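Local atomic coordinates of NAD-dependent dehydrogenase (Rhizobium meliloti, PDB entry 4Z0P), a protein that reduces glyoxylate and hydroxypyruvate with NADPH as hydride donor and belongs to the D-isomer specific 2-hydroxyacid dehydrogenase family. Residues Leu12-Glu17 / Val52-Ala57; Pro90-Val95 / Glu311-Lys316; Arg97-Arg102 / Ala286-Arg291. All coordinates share one frame; numbering follows the deposited sequence. Where two conformers were deposited one is given.

Contact 1 of 3, residues Leu12-Glu17 / Val52-Ala57; sequences LKFIPE and VVWKSA. With OXD (oxalic acid), chain C.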
loop_
_atom_site.group_PDB
_atom_site.type_symbol
_atom_site.label_atom_id
_atom_site.label_comp_id
_atom_site.label_asym_id
_atom_site.label_seq_id
_atom_site.Cartn_x
_atom_site.Cartn_y
_atom_site.Cartn_z
ATOM N N LEU A 12 5.369 -15.011 -26.749
ATOM C CA LEU A 12 5.129 -14.098 -25.647
ATOM C C LEU A 12 6.300 -13.187 -25.417
ATOM O O LEU A 12 7.355 -13.658 -25.000
ATOM C CB LEU A 12 4.927 -14.899 -24.356
ATOM C CG LEU A 12 3.691 -15.790 -24.290
ATOM C CD1 LEU A 12 3.727 -16.663 -23.036
ATOM C CD2 LEU A 12 2.438 -14.959 -24.332
ATOM N N LYS A 13 6.100 -11.878 -25.608
ATOM C CA LYS A 13 7.163 -10.922 -25.360
ATOM C C LYS A 13 7.140 -10.554 -23.882
ATOM O O LYS A 13 6.750 -9.455 -23.513
ATOM C CB LYS A 13 7.028 -9.694 -26.255
ATOM C CG LYS A 13 8.217 -8.763 -26.269
ATOM C CD LYS A 13 8.274 -7.982 -27.588
ATOM C CE LYS A 13 9.320 -6.874 -27.575
ATOM N NZ LYS A 13 8.793 -5.608 -26.993
ATOM N N PHE A 14 7.540 -11.512 -23.052
ATOM C CA PHE A 14 7.654 -11.367 -21.611
ATOM C C PHE A 14 9.144 -11.504 -21.286
ATOM O O PHE A 14 9.968 -11.749 -22.176
ATOM C CB PHE A 14 6.922 -12.516 -20.902
ATOM C CG PHE A 14 5.422 -12.481 -20.994
ATOM C CD1 PHE A 14 4.703 -11.364 -21.418
ATOM C CD2 PHE A 14 4.717 -13.600 -20.580
ATOM C CE1 PHE A 14 3.316 -11.394 -21.449
ATOM C CE2 PHE A 14 3.339 -13.623 -20.619
ATOM C CZ PHE A 14 2.641 -12.539 -21.067
ATOM N N ILE A 15 9.490 -11.402 -20.008
ATOM C CA ILE A 15 10.877 -11.656 -19.576
ATOM C C ILE A 15 11.253 -13.093 -19.969
ATOM O O ILE A 15 10.569 -14.054 -19.571
ATOM C CB ILE A 15 11.036 -11.392 -18.058
ATOM C CG1 ILE A 15 10.883 -9.893 -17.777
ATOM C CG2 ILE A 15 12.390 -11.866 -17.564
ATOM C CD1 ILE A 15 10.610 -9.542 -16.328
ATOM N N PRO A 16 12.298 -13.274 -20.823
ATOM C CA PRO A 16 12.550 -14.609 -21.404
ATOM C C PRO A 16 12.782 -15.712 -20.381
ATOM O O PRO A 16 12.253 -16.797 -20.537
ATOM C CB PRO A 16 13.822 -14.416 -22.246
ATOM C CG PRO A 16 13.921 -12.954 -22.490
ATOM C CD PRO A 16 13.182 -12.244 -21.397
ATOM N N GLU A 17 13.521 -15.400 -19.321
ATOM C CA GLU A 17 13.820 -16.371 -18.266
ATOM C C GLU A 17 12.531 -16.895 -17.616
ATOM O O GLU A 17 12.464 -18.054 -17.235
ATOM C CB GLU A 17 14.757 -15.777 -17.201
ATOM C CG GLU A 17 16.177 -15.478 -17.691
ATOM C CD GLU A 17 16.317 -14.238 -18.583
ATOM O OE1 GLU A 17 15.360 -13.423 -18.700
ATOM O OE2 GLU A 17 17.405 -14.084 -19.188
ATOM N N VAL A 52 -0.559 -18.981 -27.865
ATOM C CA VAL A 52 -0.598 -18.081 -26.714
ATOM C C VAL A 52 0.328 -16.927 -27.032
ATOM O O VAL A 52 1.518 -17.150 -27.291
ATOM C CB VAL A 52 -0.124 -18.764 -25.401
ATOM C CG1 VAL A 52 -0.533 -17.888 -24.206
ATOM C CG2 VAL A 52 -0.679 -20.159 -25.276
ATOM N N VAL A 53 -0.226 -15.713 -27.124
ATOM C CA VAL A 53 0.471 -14.615 -27.817
ATOM C C VAL A 53 0.462 -13.327 -26.996
ATOM O O VAL A 53 -0.523 -13.006 -26.322
ATOM C CB VAL A 53 -0.098 -14.372 -29.225
ATOM C CG1 VAL A 53 0.003 -15.655 -30.062
ATOM C CG2 VAL A 53 -1.527 -13.817 -29.199
ATOM N N TRP A 54 1.561 -12.583 -27.090
ATOM C CA TRP A 54 1.675 -11.248 -26.517
ATOM C C TRP A 54 2.700 -10.461 -27.310
ATOM O O TRP A 54 3.845 -10.874 -27.383
ATOM C CB TRP A 54 2.109 -11.307 -25.059
ATOM C CG TRP A 54 1.960 -9.986 -24.372
ATOM C CD1 TRP A 54 2.946 -9.145 -23.928
ATOM C CD2 TRP A 54 0.712 -9.344 -24.048
ATOM N NE1 TRP A 54 2.378 -8.020 -23.327
ATOM C CE2 TRP A 54 1.014 -8.124 -23.394
ATOM C CE3 TRP A 54 -0.628 -9.693 -24.246
ATOM C CZ2 TRP A 54 0.011 -7.245 -22.954
ATOM C CZ3 TRP A 54 -1.617 -8.812 -23.803
ATOM C CH2 TRP A 54 -1.285 -7.619 -23.172
ATOM N N LYS A 55 2.270 -9.355 -27.924
ATOM C CA LYS A 55 3.135 -8.507 -28.748
ATOM C C LYS A 55 3.805 -9.298 -29.865
ATOM O O LYS A 55 5.001 -9.130 -30.145
ATOM C CB LYS A 55 4.152 -7.747 -27.869
ATOM C CG LYS A 55 3.501 -6.722 -26.990
ATOM C CD LYS A 55 4.540 -6.084 -26.069
ATOM C CE LYS A 55 4.086 -4.734 -25.583
ATOM N NZ LYS A 55 5.075 -4.213 -24.603
ATOM N N SER A 56 3.023 -10.160 -30.505
ATOM C CA SER A 56 3.554 -11.096 -31.483
ATOM C C SER A 56 3.884 -10.386 -32.820
ATOM O O SER A 56 3.432 -9.289 -33.083
ATOM C CB SER A 56 2.609 -12.295 -31.641
ATOM O OG SER A 56 1.275 -11.892 -31.785
ATOM N N ALA A 57 4.719 -11.055 -33.611
ATOM C CA ALA A 57 5.223 -10.474 -34.858
ATOM C C ALA A 57 4.088 -10.358 -35.883
ATOM O O ALA A 57 3.178 -11.203 -35.879
ATOM C CB ALA A 57 6.360 -11.322 -35.405
HETATM C C1 OXD C . -2.407 -7.097 -19.700
HETATM C C2 OXD C . -1.250 -6.209 -19.645
HETATM O O3 OXD C . -2.430 -8.150 -19.014
HETATM O O4 OXD C . -0.126 -6.680 -19.415
HETATM O O5 OXD C . -3.348 -6.777 -20.456
HETATM O O6 OXD C . -1.402 -4.994 -19.836
HETATM O O HOH W 1 5.036 -6.842 -22.449
#
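Leu12 reaches the neighbouring strand with its CD2 methyl, which lies 3.7 Å from Trp54 CB, the two side chains crossing at about a right angle. The same methyl also touches Val53 C, while Val52 CG1 stands farther from Leu12 CD2, at 4.2 Å. Lys13 continues the pairing: its N donates to Trp54 O over 3.0 Å with an N-H...O angle of 154°. This bond and the parallel bridge of Leu12 with Trp54 place the contact where strands 8-12 and 50-54 end, side by side, in the five-stranded parallel sheet of the N-terminal domain. Lys13 is also the centre of an inverse gamma turn, in which Phe14 N bonds weakly to Leu12 O, and the chain leaves the sheet there. Lys13 CB packs on Lys55 CB at 3.8 Å. Their ammonium nitrogens, Lys13 NZ and Lys55 NZ, are 4.6 Å apart, so some repulsion is likely. Phe14 brings CE1 over one face of the indole, 3.4 Å from Trp54 CD1, with the ring planes oblique at 48°. The six-membered ring of the indole reaches the bound oxalate, Trp54 CH2 lying 3.5 Å from its O5 and Trp54 CZ2 near its O4. At the edge, in the indole plane, a water accepts from Trp54 NE1 at 3.0 Å and donates weakly to Lys13 O.

Contact 2 of 3, residues Pro90-Val95 / Glu311-Lys316; sequences PLVRFV and EHVVDK. With NDP (NADPH dihydro-nicotinamide-adenine-dinucleotide phosphate), chain H.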
loop_
_atom_site.group_PDB
_atom_site.type_symbol
_atom_site.label_atom_id
_atom_site.label_comp_id
_atom_site.label_asym_id
_atom_site.label_seq_id
_atom_site.Cartn_x
_atom_site.Cartn_y
_atom_site.Cartn_z
ATOM N N PRO A 90 -12.485 -18.118 -31.594
ATOM C CA PRO A 90 -12.509 -17.475 -30.286
ATOM C C PRO A 90 -11.148 -16.962 -29.846
ATOM O O PRO A 90 -10.138 -17.643 -30.042
ATOM C CB PRO A 90 -12.961 -18.580 -29.332
ATOM C CG PRO A 90 -13.700 -19.549 -30.197
ATOM C CD PRO A 90 -13.056 -19.482 -31.544
ATOM N N LEU A 91 -11.162 -15.746 -29.310
ATOM C CA LEU A 91 -10.011 -15.138 -28.672
ATOM C C LEU A 91 -10.277 -15.103 -27.175
ATOM O O LEU A 91 -11.244 -14.457 -26.726
ATOM C CB LEU A 91 -9.785 -13.726 -29.213
ATOM C CG LEU A 91 -8.754 -12.855 -28.492
ATOM C CD1 LEU A 91 -7.370 -13.468 -28.599
ATOM C CD2 LEU A 91 -8.750 -11.468 -29.132
ATOM N N VAL A 92 -9.423 -15.788 -26.416
ATOM C CA VAL A 92 -9.587 -15.968 -24.982
ATOM C C VAL A 92 -8.597 -15.059 -24.273
ATOM O O VAL A 92 -7.394 -15.174 -24.514
ATOM C CB VAL A 92 -9.313 -17.432 -24.566
ATOM C CG1 VAL A 92 -9.336 -17.591 -23.049
ATOM C CG2 VAL A 92 -10.338 -18.361 -25.206
ATOM N N ARG A 93 -9.080 -14.180 -23.385
ATOM C CA ARG A 93 -8.165 -13.297 -22.636
ATOM C C ARG A 93 -7.722 -13.966 -21.338
ATOM O O ARG A 93 -8.326 -14.926 -20.879
ATOM C CB ARG A 93 -8.828 -11.929 -22.372
ATOM C CG ARG A 93 -9.873 -11.933 -21.267
ATOM C CD ARG A 93 -10.791 -10.724 -21.356
ATOM N NE ARG A 93 -11.565 -10.563 -20.140
ATOM C CZ ARG A 93 -11.171 -9.864 -19.078
ATOM N NH1 ARG A 93 -9.994 -9.243 -19.046
ATOM N NH2 ARG A 93 -11.954 -9.802 -18.027
ATOM N N PHE A 94 -6.661 -13.447 -20.724
ATOM C CA PHE A 94 -6.168 -13.991 -19.456
ATOM C C PHE A 94 -6.894 -13.357 -18.275
ATOM O O PHE A 94 -6.911 -12.141 -18.119
ATOM C CB PHE A 94 -4.664 -13.736 -19.346
ATOM C CG PHE A 94 -3.962 -14.405 -18.181
ATOM C CD1 PHE A 94 -4.293 -15.682 -17.734
ATOM C CD2 PHE A 94 -2.917 -13.737 -17.538
ATOM C CE1 PHE A 94 -3.623 -16.269 -16.675
ATOM C CE2 PHE A 94 -2.237 -14.338 -16.484
ATOM C CZ PHE A 94 -2.595 -15.593 -16.051
ATOM N N VAL A 95 -7.549 -14.208 -17.490
ATOM C CA VAL A 95 -8.207 -13.815 -16.261
ATOM C C VAL A 95 -7.746 -14.846 -15.243
ATOM O O VAL A 95 -7.891 -16.037 -15.487
ATOM C CB VAL A 95 -9.736 -13.871 -16.412
ATOM C CG1 VAL A 95 -10.430 -13.607 -15.078
ATOM C CG2 VAL A 95 -10.208 -12.839 -17.429
ATOM N N GLU A 311 -14.164 -20.077 -21.704
ATOM C CA GLU A 311 -14.402 -18.983 -20.755
ATOM C C GLU A 311 -13.526 -17.794 -21.122
ATOM O O GLU A 311 -12.470 -17.965 -21.722
ATOM C CB GLU A 311 -14.097 -19.457 -19.335
ATOM C CG GLU A 311 -15.048 -20.562 -18.883
ATOM C CD GLU A 311 -14.556 -21.363 -17.690
ATOM O OE1 GLU A 311 -13.336 -21.545 -17.511
ATOM O OE2 GLU A 311 -15.413 -21.842 -16.934
ATOM N N HIS A 312 -13.985 -16.587 -20.772
ATOM C CA HIS A 312 -13.219 -15.356 -20.972
ATOM C C HIS A 312 -12.984 -15.047 -22.444
ATOM O O HIS A 312 -11.934 -14.543 -22.816
ATOM C CB HIS A 312 -11.879 -15.383 -20.213
ATOM C CG HIS A 312 -11.982 -15.963 -18.840
ATOM N ND1 HIS A 312 -12.801 -15.430 -17.877
ATOM C CD2 HIS A 312 -11.410 -17.056 -18.287
ATOM C CE1 HIS A 312 -12.719 -16.157 -16.779
ATOM N NE2 HIS A 312 -11.875 -17.147 -16.999
ATOM N N VAL A 313 -14.002 -15.305 -23.259
ATOM C CA VAL A 313 -13.918 -15.031 -24.686
ATOM C C VAL A 313 -14.277 -13.568 -24.940
ATOM O O VAL A 313 -15.316 -13.096 -24.506
ATOM C CB VAL A 313 -14.869 -15.948 -25.467
ATOM C CG1 VAL A 313 -14.846 -15.642 -26.965
ATOM C CG2 VAL A 313 -14.499 -17.406 -25.220
ATOM N N VAL A 314 -13.442 -12.890 -25.710
ATOM C CA VAL A 314 -13.704 -11.486 -25.977
ATOM C C VAL A 314 -14.684 -11.266 -27.119
ATOM O O VAL A 314 -14.839 -12.089 -28.029
ATOM C CB VAL A 314 -12.419 -10.671 -26.194
ATOM C CG1 VAL A 314 -11.456 -10.921 -25.041
ATOM C CG2 VAL A 314 -11.780 -10.971 -27.535
ATOM N N ASP A 315 -15.382 -10.132 -27.016
ATOM C CA ASP A 315 -16.279 -9.622 -28.056
ATOM C C ASP A 315 -15.401 -8.752 -28.948
ATOM O O ASP A 315 -14.990 -7.669 -28.541
ATOM C CB ASP A 315 -17.372 -8.779 -27.398
ATOM C CG ASP A 315 -18.336 -8.163 -28.399
ATOM O OD1 ASP A 315 -17.990 -8.013 -29.584
ATOM O OD2 ASP A 315 -19.442 -7.788 -27.971
ATOM N N LYS A 316 -15.077 -9.229 -30.148
ATOM C CA LYS A 316 -14.115 -8.530 -31.018
ATOM C C LYS A 316 -14.627 -7.184 -31.536
ATOM O O LYS A 316 -13.842 -6.292 -31.851
ATOM C CB LYS A 316 -13.706 -9.416 -32.204
ATOM C CG LYS A 316 -12.907 -10.650 -31.812
ATOM C CD LYS A 316 -12.240 -11.279 -33.023
ATOM C CE LYS A 316 -11.627 -12.628 -32.693
ATOM N NZ LYS A 316 -12.659 -13.694 -32.566
HETATM P PA NDP H . -12.971 -6.426 -17.726
HETATM O O1A NDP H . -13.457 -6.709 -19.139
HETATM O O2A NDP H . -13.287 -7.435 -16.674
HETATM O O5B NDP H . -13.608 -5.037 -17.309
HETATM C C5B NDP H . -13.684 -3.913 -18.161
HETATM C C4B NDP H . -14.566 -2.888 -17.504
HETATM O O4B NDP H . -14.492 -1.704 -18.295
HETATM C C3B NDP H . -16.042 -3.279 -17.441
HETATM O O3B NDP H . -16.567 -2.785 -16.214
HETATM C C2B NDP H . -16.642 -2.538 -18.617
HETATM O O2B NDP H . -18.010 -2.207 -18.481
HETATM C C1B NDP H . -15.814 -1.281 -18.578
HETATM N N9A NDP H . -15.898 -0.582 -19.872
HETATM C C8A NDP H . -15.430 -0.943 -21.084
HETATM N N7A NDP H . -15.686 -0.069 -22.031
HETATM C C5A NDP H . -16.366 0.924 -21.385
HETATM C C6A NDP H . -16.944 2.133 -21.822
HETATM N N6A NDP H . -16.876 2.552 -23.107
HETATM N N1A NDP H . -17.573 2.919 -20.904
HETATM C C2A NDP H . -17.637 2.501 -19.631
HETATM N N3A NDP H . -17.139 1.377 -19.108
HETATM C C4A NDP H . -16.500 0.630 -20.045
HETATM O O3 NDP H . -11.389 -6.147 -17.899
HETATM P PN NDP H . -10.331 -6.361 -16.688
HETATM O O1N NDP H . -10.833 -5.713 -15.442
HETATM O O2N NDP H . -9.887 -7.780 -16.636
HETATM O O5D NDP H . -9.108 -5.569 -17.329
HETATM C C5D NDP H . -9.234 -4.181 -17.568
HETATM C C4D NDP H . -8.057 -3.667 -18.385
HETATM O O4D NDP H . -6.893 -3.548 -17.564
HETATM C C3D NDP H . -7.575 -4.555 -19.524
HETATM O O3D NDP H . -8.420 -4.404 -20.683
HETATM C C2D NDP H . -6.152 -4.109 -19.795
HETATM O O2D NDP H . -6.129 -3.072 -20.793
HETATM C C1D NDP H . -5.765 -3.501 -18.422
HETATM N N1N NDP H . -4.650 -4.206 -17.784
HETATM C C2N NDP H . -3.443 -3.561 -17.541
HETATM C C3N NDP H . -2.401 -4.192 -16.931
HETATM C C7N NDP H . -1.145 -3.486 -16.517
HETATM O O7N NDP H . -0.154 -4.184 -16.226
HETATM N N7N NDP H . -1.104 -2.171 -16.490
HETATM C C4N NDP H . -2.533 -5.625 -16.571
HETATM C C5N NDP H . -3.847 -6.239 -16.885
HETATM C C6N NDP H . -4.833 -5.551 -17.431
HETATM P P2B NDP H . -19.157 -3.329 -18.620
HETATM O O1X NDP H . -19.031 -4.134 -17.352
HETATM O O2X NDP H . -20.414 -2.479 -18.668
HETATM O O3X NDP H . -18.873 -4.090 -19.861
HETATM O O HOH W 2 -13.574 -14.002 -29.635
#
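The imidazole of His312 carries Val95 on one face: Val95 CB sits 3.7 Å from the ring centroid and only 9° off the ring normal, a CH-pi contact. Glu311 CB lies against the opposite face, displaced toward the rim. These groups belong to the chain around strand 91-92, the edge strand within this chain of the five-stranded parallel sheet, and to the loop after helix 290-305. Val95 serves a second flat group as well, since its CG2 is over the centre of the Arg93 guanidinium, 3.5 Å above the plane. The other guanidinium face has O1A of NADPH, offset toward the rim, and in the plane at the edge is O2N of the nicotinamide-side phosphate. That oxygen takes two hydrogen bonds, from Arg93 NH1 at 2.8 Å with an N-H...O angle of 159°, and from Arg93 NH2 at 3.2 Å; NH1 also bonds Ala75 O. Guanidinium and imidazole planes are 89° apart.

Behind this arrangement the loop adds a single bridge to the outer side of the strand, Val92 with Val313. Two bonds flank it: Val314 N to Leu91 O and Arg93 N to His312 O, each 2.9 Å long. CA-H...O contacts from Val313 CA to Leu91 O and from Val92 CA to His312 O accompany them. The C-terminal segment thereby lies against the residue that grips the cofactor phosphate. Farther along, a water accepts from Leu91 N at 3.0 Å and donates to Val314 O at 2.8 Å.

Contact 3 of 3, residues Arg97-Arg102 / Ala286-Arg291; sequences RTLTTR and ASSDVR. With NDP (NADPH dihydro-nicotinamide-adenine-dinucleotide phosphate), chain H.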
loop_
_atom_site.group_PDB
_atom_site.type_symbol
_atom_site.label_atom_id
_atom_site.label_comp_id
_atom_site.label_asym_id
_atom_site.label_seq_id
_atom_site.Cartn_x
_atom_site.Cartn_y
_atom_site.Cartn_z
ATOM N N ARG A 97 -6.560 -15.386 -10.735
ATOM C CA ARG A 97 -6.329 -14.819 -9.407
ATOM C C ARG A 97 -4.971 -14.158 -9.288
ATOM O O ARG A 97 -4.841 -13.150 -8.606
ATOM C CB ARG A 97 -6.433 -15.932 -8.340
ATOM C CG ARG A 97 -6.059 -15.505 -6.929
ATOM N N THR A 98 -3.947 -14.713 -9.941
ATOM C CA THR A 98 -2.592 -14.121 -9.842
ATOM C C THR A 98 -2.536 -12.731 -10.473
ATOM O O THR A 98 -1.927 -11.798 -9.920
ATOM C CB THR A 98 -1.499 -14.999 -10.520
ATOM O OG1 THR A 98 -1.793 -15.156 -11.925
ATOM C CG2 THR A 98 -1.380 -16.341 -9.809
ATOM N N LEU A 99 -3.220 -12.563 -11.606
ATOM C CA LEU A 99 -3.208 -11.257 -12.276
ATOM C C LEU A 99 -3.989 -10.223 -11.463
ATOM O O LEU A 99 -3.539 -9.092 -11.208
ATOM C CB LEU A 99 -3.777 -11.398 -13.699
ATOM C CG LEU A 99 -3.559 -10.195 -14.611
ATOM C CD1 LEU A 99 -2.118 -10.022 -15.003
ATOM C CD2 LEU A 99 -4.379 -10.419 -15.882
ATOM N N THR A 100 -5.159 -10.635 -10.995
ATOM C CA THR A 100 -6.015 -9.758 -10.223
ATOM C C THR A 100 -5.353 -9.292 -8.948
ATOM O O THR A 100 -5.410 -8.097 -8.604
ATOM C CB THR A 100 -7.329 -10.478 -9.897
ATOM O OG1 THR A 100 -7.915 -10.932 -11.125
ATOM C CG2 THR A 100 -8.300 -9.561 -9.207
ATOM N N THR A 101 -4.740 -10.228 -8.228
ATOM C CA THR A 101 -4.138 -9.882 -6.937
ATOM C C THR A 101 -2.963 -8.916 -7.121
ATOM O O THR A 101 -2.761 -8.003 -6.311
ATOM C CB THR A 101 -3.802 -11.133 -6.104
ATOM O OG1 THR A 101 -3.771 -10.779 -4.725
ATOM C CG2 THR A 101 -2.494 -11.802 -6.504
ATOM N N ARG A 102 -2.239 -9.085 -8.216
ATOM C CA ARG A 102 -1.104 -8.214 -8.552
ATOM C C ARG A 102 -1.556 -6.792 -8.877
ATOM O O ARG A 102 -0.949 -5.805 -8.408
ATOM C CB ARG A 102 -0.295 -8.826 -9.679
ATOM C CG ARG A 102 0.534 -10.036 -9.299
ATOM C CD ARG A 102 1.014 -10.788 -10.528
ATOM N NE ARG A 102 1.897 -11.910 -10.179
ATOM C CZ ARG A 102 3.227 -11.829 -10.044
ATOM N NH1 ARG A 102 3.863 -10.700 -10.300
ATOM N NH2 ARG A 102 3.925 -12.914 -9.702
ATOM N N ALA A 286 0.361 -5.267 -13.287
ATOM C CA ALA A 286 0.044 -6.678 -13.033
ATOM C C ALA A 286 0.720 -7.533 -14.074
ATOM O O ALA A 286 0.240 -7.644 -15.216
ATOM C CB ALA A 286 -1.454 -6.895 -13.032
ATOM N N SER A 287 1.866 -8.098 -13.700
ATOM C CA SER A 287 2.634 -8.991 -14.605
ATOM C C SER A 287 1.883 -10.303 -14.772
ATOM O O SER A 287 1.211 -10.760 -13.849
ATOM C CB SER A 287 4.015 -9.269 -14.008
ATOM O OG SER A 287 4.781 -8.065 -14.056
ATOM N N SER A 288 2.005 -10.922 -15.937
ATOM C CA SER A 288 1.427 -12.252 -16.143
ATOM C C SER A 288 2.390 -13.326 -15.582
ATOM O O SER A 288 3.537 -13.423 -16.009
ATOM C CB SER A 288 1.174 -12.504 -17.638
ATOM O OG SER A 288 0.099 -11.727 -18.127
ATOM N N ASP A 289 1.894 -14.099 -14.629
ATOM C CA ASP A 289 2.578 -15.263 -14.091
ATOM C C ASP A 289 2.492 -16.323 -15.176
ATOM O O ASP A 289 1.406 -16.808 -15.478
ATOM C CB ASP A 289 1.848 -15.693 -12.800
ATOM C CG ASP A 289 2.415 -16.931 -12.153
ATOM O OD1 ASP A 289 2.882 -17.854 -12.852
ATOM O OD2 ASP A 289 2.358 -17.009 -10.905
ATOM N N VAL A 290 3.628 -16.657 -15.780
ATOM C CA VAL A 290 3.615 -17.500 -16.980
ATOM C C VAL A 290 3.170 -18.904 -16.626
ATOM O O VAL A 290 2.430 -19.539 -17.391
ATOM C CB VAL A 290 4.962 -17.506 -17.743
ATOM C CG1 VAL A 290 4.808 -18.242 -19.071
ATOM C CG2 VAL A 290 5.402 -16.077 -18.014
ATOM N N ARG A 291 3.568 -19.410 -15.463
ATOM C CA ARG A 291 3.052 -20.730 -15.051
ATOM C C ARG A 291 1.510 -20.710 -14.989
ATOM O O ARG A 291 0.850 -21.614 -15.469
ATOM C CB ARG A 291 3.637 -21.142 -13.695
ATOM C CG ARG A 291 3.319 -22.568 -13.265
ATOM C CD ARG A 291 4.049 -22.944 -11.975
HETATM P PA NDP H . -12.971 -6.426 -17.726
HETATM O O1A NDP H . -13.457 -6.709 -19.139
HETATM O O2A NDP H . -13.287 -7.435 -16.674
HETATM O O5B NDP H . -13.608 -5.037 -17.309
HETATM C C5B NDP H . -13.684 -3.913 -18.161
HETATM C C4B NDP H . -14.566 -2.888 -17.504
HETATM O O4B NDP H . -14.492 -1.704 -18.295
HETATM C C3B NDP H . -16.042 -3.279 -17.441
HETATM O O3B NDP H . -16.567 -2.785 -16.214
HETATM C C2B NDP H . -16.642 -2.538 -18.617
HETATM O O2B NDP H . -18.010 -2.207 -18.481
HETATM C C1B NDP H . -15.814 -1.281 -18.578
HETATM N N9A NDP H . -15.898 -0.582 -19.872
HETATM C C8A NDP H . -15.430 -0.943 -21.084
HETATM N N7A NDP H . -15.686 -0.069 -22.031
HETATM C C5A NDP H . -16.366 0.924 -21.385
HETATM C C6A NDP H . -16.944 2.133 -21.822
HETATM N N6A NDP H . -16.876 2.552 -23.107
HETATM N N1A NDP H . -17.573 2.919 -20.904
HETATM C C2A NDP H . -17.637 2.501 -19.631
HETATM N N3A NDP H . -17.139 1.377 -19.108
HETATM C C4A NDP H . -16.500 0.630 -20.045
HETATM O O3 NDP H . -11.389 -6.147 -17.899
HETATM P PN NDP H . -10.331 -6.361 -16.688
HETATM O O1N NDP H . -10.833 -5.713 -15.442
HETATM O O2N NDP H . -9.887 -7.780 -16.636
HETATM O O5D NDP H . -9.108 -5.569 -17.329
HETATM C C5D NDP H . -9.234 -4.181 -17.568
HETATM C C4D NDP H . -8.057 -3.667 -18.385
HETATM O O4D NDP H . -6.893 -3.548 -17.564
HETATM C C3D NDP H . -7.575 -4.555 -19.524
HETATM O O3D NDP H . -8.420 -4.404 -20.683
HETATM C C2D NDP H . -6.152 -4.109 -19.795
HETATM O O2D NDP H . -6.129 -3.072 -20.793
HETATM C C1D NDP H . -5.765 -3.501 -18.422
HETATM N N1N NDP H . -4.650 -4.206 -17.784
HETATM C C2N NDP H . -3.443 -3.561 -17.541
HETATM C C3N NDP H . -2.401 -4.192 -16.931
HETATM C C7N NDP H . -1.145 -3.486 -16.517
HETATM O O7N NDP H . -0.154 -4.184 -16.226
HETATM N N7N NDP H . -1.104 -2.171 -16.490
HETATM C C4N NDP H . -2.533 -5.625 -16.571
HETATM C C5N NDP H . -3.847 -6.239 -16.885
HETATM C C6N NDP H . -4.833 -5.551 -17.431
HETATM P P2B NDP H . -19.157 -3.329 -18.620
HETATM O O1X NDP H . -19.031 -4.134 -17.352
HETATM O O2X NDP H . -20.414 -2.479 -18.668
HETATM O O3X NDP H . -18.873 -4.090 -19.861
HETATM O O HOH W 3 -0.634 -13.271 -13.560
HETATM O O HOH W 4 2.934 -7.934 -10.594
HETATM O O HOH W 5 1.806 -14.815 -9.382
#
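Arg102 packs against Ala286 and Ser287, its CB 4.0 Å from Ala286 CA and its CD 3.3 Å from Ser287 O. The chain is extended from CG to NE (chi3 176°), with NE still near that carbonyl oxygen. In the guanidinium plane, at its edge, are Thr98 O and two waters. One water accepts from Arg102 NH1 and from Ser287 N. The other accepts from Arg102 NH2 and donates to Asp289 OD2 over 2.7 Å. Arg102 NH2 and Asp289 OD2 themselves are 4.5 Å apart, beyond a salt bridge, and the water spans the opposite charges. Arg102 NH1 also donates to Gln135 O of the second subunit, which ties this side chain to the dimer interface.

The contact joins the two chain crossings between the domains: helix 97-115 leads from the N-terminal sheet to the Rossmann-type nucleotide-binding domain, and residues 286-289 run back toward helix 290-305. Asp289 is the N-cap of that returning helix, its OD1 accepting from Ala292 N. A third water bridges the crossings, donating to Thr98 OG1 and Ser287 O and accepting from Asp289 N; Thr98 OG1 is bonded to Asp96 OD2 too.

Ala286 turns CB toward helix 97-115, 3.5 Å from Leu99 O. Its backbone N donates to the carboxamide oxygen O7N of NADPH at 3.2 Å, with an N-H...O angle of 163°, consistent with fixing the rotation of the nicotinamide amide. Leu99 CD1 touches Ala286 CB and comes within 3.4 Å of Ala286 O, and the Leu99 side chain approaches to about 4 Å from the bound oxalate at nearest atoms.

From the N terminus, contact 1 closes the first loop, from 12-17 to 52-57, within the N-terminal parallel sheet and before either other contact opens. Contact 2 opens at 90-95 and closes only at 311-316, joining edge strand 91-92 of the same sheet to the C-terminal loop. Contact 3, from 97-102 to 286-291, lies within that span, so these two nest and no pair crosses; it joins the start of helix 97-115 to the approach to helix 290-305. Contact 3 meets both: Phe14 CD2 packs on Val290 CG2 at 3.6 Å, and Phe94 CD2 on Ser288 OG at 3.7 Å. Contacts 2 and 3 both touch NADPH; contact 1 reaches the oxalate, which Leu99 of contact 3 also approaches.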